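Local coordinates for CSOR (Streptomyces lividans, PDB 4ADZ), which represses a copper-sensitive operon as a transcriptional regulator and senses copper, presumably releasing its operator DNA once copper(I) binds, at the interface of chains A and B and the interface of chains A and C. Coordinates in Å, arbitrary orientation; residue numbers count along the deposited sequence, not the author numbering. Chains: chain A/B/C, CSOR.

Contact 1: the interface of chains A and B. Residues chain A 107-108, 111; chain B 108, 111, 116-117, 119-120.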
# COMPACT_ATOMS: atom_id res chain seq x y z
N CYS A 107 -16.30 -15.08 13.17
CA CYS A 107 -17.15 -15.59 12.07
C CYS A 107 -17.03 -17.12 11.98
O CYS A 107 -18.07 -17.86 11.85
CB CYS A 107 -16.77 -15.00 10.75
SG CYS A 107 -17.19 -13.26 10.61
N VAL A 108 -15.81 -17.62 12.17
CA VAL A 108 -15.59 -19.10 12.29
C VAL A 108 -16.30 -19.71 13.51
O VAL A 108 -17.01 -20.73 13.37
CB VAL A 108 -14.07 -19.44 12.32
CG1 VAL A 108 -13.78 -20.88 12.79
CG2 VAL A 108 -13.48 -19.23 10.94
N ALA A 111 -20.11 -19.76 12.81
CA ALA A 111 -20.54 -20.11 11.45
C ALA A 111 -21.74 -21.10 11.43
O ALA A 111 -22.63 -20.98 10.58
CB ALA A 111 -19.38 -20.76 10.68
N VAL B 108 -15.19 -20.23 6.06
CA VAL B 108 -16.32 -20.01 7.03
C VAL B 108 -17.39 -21.10 6.75
O VAL B 108 -17.93 -21.70 7.67
CB VAL B 108 -16.85 -18.54 7.02
CG1 VAL B 108 -17.96 -18.31 8.04
CG2 VAL B 108 -15.72 -17.53 7.33
N ALA B 111 -16.25 -24.23 8.35
CA ALA B 111 -16.40 -24.15 9.80
C ALA B 111 -17.90 -24.49 10.15
O ALA B 111 -18.15 -25.09 11.17
CB ALA B 111 -16.02 -22.75 10.32
N GLY B 116 -16.66 -26.38 15.55
CA GLY B 116 -15.38 -26.11 16.20
C GLY B 116 -14.65 -24.92 15.56
O GLY B 116 -15.20 -24.16 14.72
N THR B 117 -13.41 -24.76 15.99
CA THR B 117 -12.60 -23.59 15.63
C THR B 117 -11.27 -24.01 14.98
O THR B 117 -10.38 -23.17 14.82
CB THR B 117 -12.41 -22.64 16.85
OG1 THR B 117 -11.80 -23.35 17.92
CG2 THR B 117 -13.76 -22.09 17.34
N ILE B 119 -10.56 -24.22 11.95
CA ILE B 119 -10.35 -23.35 10.77
C ILE B 119 -9.68 -22.01 11.16
O ILE B 119 -9.25 -21.22 10.30
CB ILE B 119 -11.70 -23.12 10.03
CG1 ILE B 119 -12.16 -24.43 9.37
CG2 ILE B 119 -11.55 -22.06 8.94
CD1 ILE B 119 -11.64 -24.60 7.95
N ASP B 120 -9.60 -21.73 12.46
CA ASP B 120 -8.80 -20.59 12.92
C ASP B 120 -7.36 -20.59 12.40
O ASP B 120 -6.80 -19.52 12.21
CB ASP B 120 -8.81 -20.50 14.45
CG ASP B 120 -10.14 -19.96 14.98
OD1 ASP B 120 -10.95 -19.44 14.20
OD2 ASP B 120 -10.29 -19.97 16.23
O HOH W 1 -18.90 -23.03 13.25
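A:Val108 packs against B:Ala111 and B:Asp120, hiding 68 Å², in the tight part of this contact. Its two methyls face mainly different neighbours. A:Val108 CG1, anti to the backbone N (chi1 166°), lies 3.8 Å from B:Ala111 CB and also meets the carboxylate oxygen B:Asp120 OD1 at 3.5 Å. CG2 touches B:Ile119 CG2 at 4.0 Å, the valine and isoleucine side chains crossing at about a right angle. Small residues bring the two backbones close: A:Ala111 CB and B:Ala111 CB are 3.9 Å apart, and A:Ala111 CB also sits 3.5 Å from the carbonyl oxygen B:Val108 O. B:Val108 turns CG1 to the same alanine methyl, mirroring the valine-alanine pairing of the opposite chain.

The looser margin is at B:Gly116 and B:Thr117, which hide no more than 4 Å² each; B:Gly116 O and B:Thr117 CA each come no nearer than 4.1 Å to A:Val108 CG1. Beside the packed methyls, a water bridges the backbone, 3.0 Å from A:Val108 O and 3.0 Å from B:Ala111 O. The patch, part of the two-fold A-B interface that probably packs one CsoR dimer on another in the tetramer, lies near the C-terminal ends of the two long helices 78-114, with the turn into the last helix of chain B flanking A:Val108.

Contact 2: the interface of chains A and B. Residues chain A 97, 100-101, 104-105; chain B 123-124, 127, 130.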
# COMPACT_ATOMS: atom_id res chain seq x y z
N LEU A 97 -5.04 -5.34 11.11
CA LEU A 97 -4.93 -6.79 10.85
C LEU A 97 -5.31 -7.61 12.05
O LEU A 97 -5.94 -8.66 11.92
CB LEU A 97 -3.54 -7.17 10.38
CG LEU A 97 -3.14 -6.75 8.99
CD1 LEU A 97 -1.60 -6.81 8.82
CD2 LEU A 97 -3.83 -7.65 7.98
N LEU A 100 -9.03 -7.55 12.21
CA LEU A 100 -9.59 -8.38 11.15
C LEU A 100 -9.48 -9.87 11.51
O LEU A 100 -10.43 -10.63 11.36
CB LEU A 100 -8.86 -8.14 9.87
CG LEU A 100 -9.36 -8.92 8.70
CD1 LEU A 100 -10.81 -8.42 8.43
CD2 LEU A 100 -8.44 -8.74 7.51
N GLU A 101 -8.32 -10.28 11.98
CA GLU A 101 -8.14 -11.65 12.40
C GLU A 101 -9.16 -12.04 13.49
O GLU A 101 -9.82 -13.08 13.38
CB GLU A 101 -6.69 -11.86 12.94
CG GLU A 101 -6.51 -13.31 13.34
CD GLU A 101 -5.08 -13.75 13.47
OE1 GLU A 101 -4.21 -12.86 13.52
OE2 GLU A 101 -4.85 -15.01 13.54
N LEU A 104 -12.58 -12.43 11.90
CA LEU A 104 -12.67 -13.67 11.14
C LEU A 104 -12.76 -14.93 12.04
O LEU A 104 -13.54 -15.85 11.72
CB LEU A 104 -11.52 -13.81 10.13
CG LEU A 104 -11.60 -12.77 8.99
CD1 LEU A 104 -10.29 -12.74 8.15
CD2 LEU A 104 -12.83 -12.93 8.06
N ARG A 105 -12.01 -14.93 13.13
CA ARG A 105 -12.11 -15.96 14.14
C ARG A 105 -13.55 -16.03 14.69
O ARG A 105 -14.11 -17.16 14.88
CB ARG A 105 -11.10 -15.76 15.26
CG ARG A 105 -9.69 -16.18 14.85
CD ARG A 105 -8.67 -15.74 15.88
NE ARG A 105 -8.88 -16.39 17.15
CZ ARG A 105 -8.29 -17.54 17.52
NH1 ARG A 105 -7.43 -18.17 16.73
NH2 ARG A 105 -8.57 -18.06 18.71
N VAL B 123 -7.64 -19.00 9.11
CA VAL B 123 -7.78 -17.56 9.33
C VAL B 123 -6.44 -16.86 9.60
O VAL B 123 -6.19 -15.82 9.03
CB VAL B 123 -8.73 -17.22 10.51
CG1 VAL B 123 -8.67 -15.72 10.87
CG2 VAL B 123 -10.16 -17.66 10.17
N GLU B 124 -5.62 -17.41 10.47
CA GLU B 124 -4.31 -16.83 10.74
C GLU B 124 -3.45 -16.87 9.47
O GLU B 124 -2.75 -15.90 9.15
CB GLU B 124 -3.60 -17.62 11.86
CG GLU B 124 -2.25 -17.04 12.29
N THR B 127 -4.61 -14.06 7.21
CA THR B 127 -4.32 -12.76 7.77
C THR B 127 -2.84 -12.45 7.47
O THR B 127 -2.52 -11.35 7.06
CB THR B 127 -4.63 -12.77 9.29
OG1 THR B 127 -6.05 -12.87 9.44
CG2 THR B 127 -4.16 -11.48 9.91
N ILE B 130 -2.69 -11.46 3.78
CA ILE B 130 -3.13 -10.08 3.64
C ILE B 130 -2.01 -9.13 4.07
O ILE B 130 -1.74 -8.17 3.39
CB ILE B 130 -4.42 -9.83 4.43
CG1 ILE B 130 -5.58 -10.61 3.77
CG2 ILE B 130 -4.77 -8.34 4.42
CD1 ILE B 130 -6.68 -10.98 4.76
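A:Leu104 and B:Val123 make a close apolar contact here, the valine pressing its CG1 to within 3.5 Å of the leucine CB. In this helix-on-helix patch of the two-fold A-B interface, the last helix of chain B runs roughly antiparallel to helix 78-114 of chain A. A:Glu101, with CG anti to the backbone N (chi1 -179°) and the chain extended beyond, runs across B:Thr127 at about a right angle and passes B:Val123 at a slant. The aliphatic stem of A:Glu101 does much of the packing, its CB 3.7 Å from B:Thr127 OG1 and 4.0 Å from the methyl B:Thr127 CG2. At its end, OE2 reaches the backbone flank of B:Glu124, 3.3 Å from CB; that second glutamate is modelled only as far as CG.

Further along, B:Ile130 uses both its CG2 branch and its CD1 tip. Its CG2 and A:Leu97 CD2 are 3.8 Å apart as the two side chains pass in opposite directions, whereas its CD1 meets A:Leu100 CD2 tip to tip at 4.0 Å. B:Thr127 is fixed from within its own helix: its hydroxyl OG1 donates a hydrogen bond of 3.0 Å to B:Val123 O, approaching from 36° above the carbonyl plane.

Contact 3: the interface of chains A and C. Residues chain A 103, 122, 125-126, 129; chain C 77-79.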
# COMPACT_ATOMS: atom_id res chain seq x y z
N HIS A 103 -12.05 -10.69 14.11
CA HIS A 103 -13.36 -10.75 13.45
C HIS A 103 -13.57 -12.02 12.67
O HIS A 103 -14.65 -12.67 12.79
CB HIS A 103 -13.49 -9.60 12.51
CG HIS A 103 -14.80 -9.55 11.78
ND1 HIS A 103 -16.00 -9.56 12.44
CD2 HIS A 103 -15.08 -9.39 10.44
CE1 HIS A 103 -16.99 -9.41 11.53
NE2 HIS A 103 -16.43 -9.37 10.30
N LYS A 122 -21.19 -11.52 5.53
CA LYS A 122 -20.07 -11.18 6.43
C LYS A 122 -18.76 -11.26 5.65
O LYS A 122 -17.87 -10.42 5.80
CB LYS A 122 -19.96 -12.09 7.68
CG LYS A 122 -21.01 -11.86 8.74
CD LYS A 122 -20.84 -10.48 9.42
CE LYS A 122 -22.00 -10.21 10.40
NZ LYS A 122 -22.11 -8.77 10.79
N GLU A 125 -18.44 -8.35 3.23
CA GLU A 125 -18.12 -7.15 3.98
C GLU A 125 -16.65 -7.13 4.39
O GLU A 125 -16.00 -6.08 4.28
CB GLU A 125 -18.98 -7.07 5.24
CG GLU A 125 -18.82 -5.77 6.05
CD GLU A 125 -19.59 -5.81 7.37
OE1 GLU A 125 -19.59 -6.90 8.08
OE2 GLU A 125 -20.12 -4.73 7.70
N ALA A 126 -16.13 -8.23 4.90
CA ALA A 126 -14.72 -8.27 5.33
C ALA A 126 -13.77 -8.06 4.12
O ALA A 126 -12.75 -7.37 4.21
CB ALA A 126 -14.42 -9.59 6.02
N ALA A 129 -13.63 -4.37 3.34
CA ALA A 129 -12.77 -3.71 4.32
C ALA A 129 -11.31 -4.02 3.99
O ALA A 129 -10.46 -3.15 4.10
CB ALA A 129 -13.09 -4.15 5.77
N TYR C 77 -18.55 -1.98 16.35
CA TYR C 77 -18.34 -3.08 15.42
C TYR C 77 -16.99 -2.93 14.68
O TYR C 77 -16.61 -1.86 14.21
CB TYR C 77 -19.47 -3.09 14.43
CG TYR C 77 -19.45 -4.21 13.40
CD1 TYR C 77 -19.46 -5.54 13.80
CD2 TYR C 77 -19.57 -3.93 12.05
CE1 TYR C 77 -19.51 -6.58 12.89
CE2 TYR C 77 -19.62 -4.96 11.13
CZ TYR C 77 -19.55 -6.27 11.55
OH TYR C 77 -19.61 -7.30 10.65
N CYS C 78 -16.30 -4.03 14.61
CA CYS C 78 -14.93 -3.96 14.10
C CYS C 78 -14.77 -3.41 12.70
O CYS C 78 -13.81 -2.70 12.44
CB CYS C 78 -14.26 -5.26 14.25
SG CYS C 78 -15.11 -6.46 13.24
N ILE C 79 -15.70 -3.65 11.78
CA ILE C 79 -15.62 -3.09 10.44
C ILE C 79 -15.67 -1.55 10.42
O ILE C 79 -14.98 -0.94 9.67
CB ILE C 79 -16.66 -3.71 9.46
CG1 ILE C 79 -16.49 -5.24 9.44
CG2 ILE C 79 -16.58 -3.07 8.07
CD1 ILE C 79 -15.19 -5.76 8.82
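This is the intersubunit copper-site interface of the CsoR dimer, captured without metal; it joins chains A and C and brings together ligands that neither chain supplies alone. In the family, copper(I) is held by the cysteine equivalent to C:Cys78 together with the histidine and cysteine of the partner chain, here A:His103 and A:Cys107. In this apo state C:Cys78 SG sits over one face of the imidazole, toward its rim and 3.3 Å from A:His103 ND1, so the ring or the thiol would probably have to shift for both to bind one copper. Its chi1 of 64° sets the sulfur between the backbone N and carbonyl carbon.

Around the site runs a polar second shell. The phenol C:Tyr77 OH donates a hydrogen bond to A:Glu125 OE1 (2.6 Å), meeting the syn side 23° out of the carboxylate plane, and accepts another from A:Lys122 NZ at 2.9 Å. The glutamate approaches the ring at its edge, the two planes 37° apart. Replacing C:Tyr77 with a phenylalanine would probably leave A:Glu125 and A:Lys122 without their shared phenolic partner and the carboxylate freer to turn. C:Ile79 fills the apolar flank, its CD1 4.0 Å from both A:His103 CD2 and A:Ala129 CB. The site lies where the start of helix 78-114 of chain C, with the residue just before it, meets the middle and last helices of chain A.

Helix 78-114 of chain A takes part in all three contacts. Contacts 1 and 2 lie about 12 Å apart between C-alpha centres, on the A-B interface; contact 3, on the A-C interface, is about 15 Å from contact 1 and 11 Å from contact 2. The last helix of chain B, 120-135, runs from B:Asp120 in contact 1 into contact 2, while that of chain A serves contact 3. A:His103 directly precedes A:Leu104, and A:Cys107 precedes A:Val108. The metal site thus shares a helix with the probable dimer-dimer packing, a plausible route by which copper binding could shift the tetramer's geometry and weaken its hold on DNA.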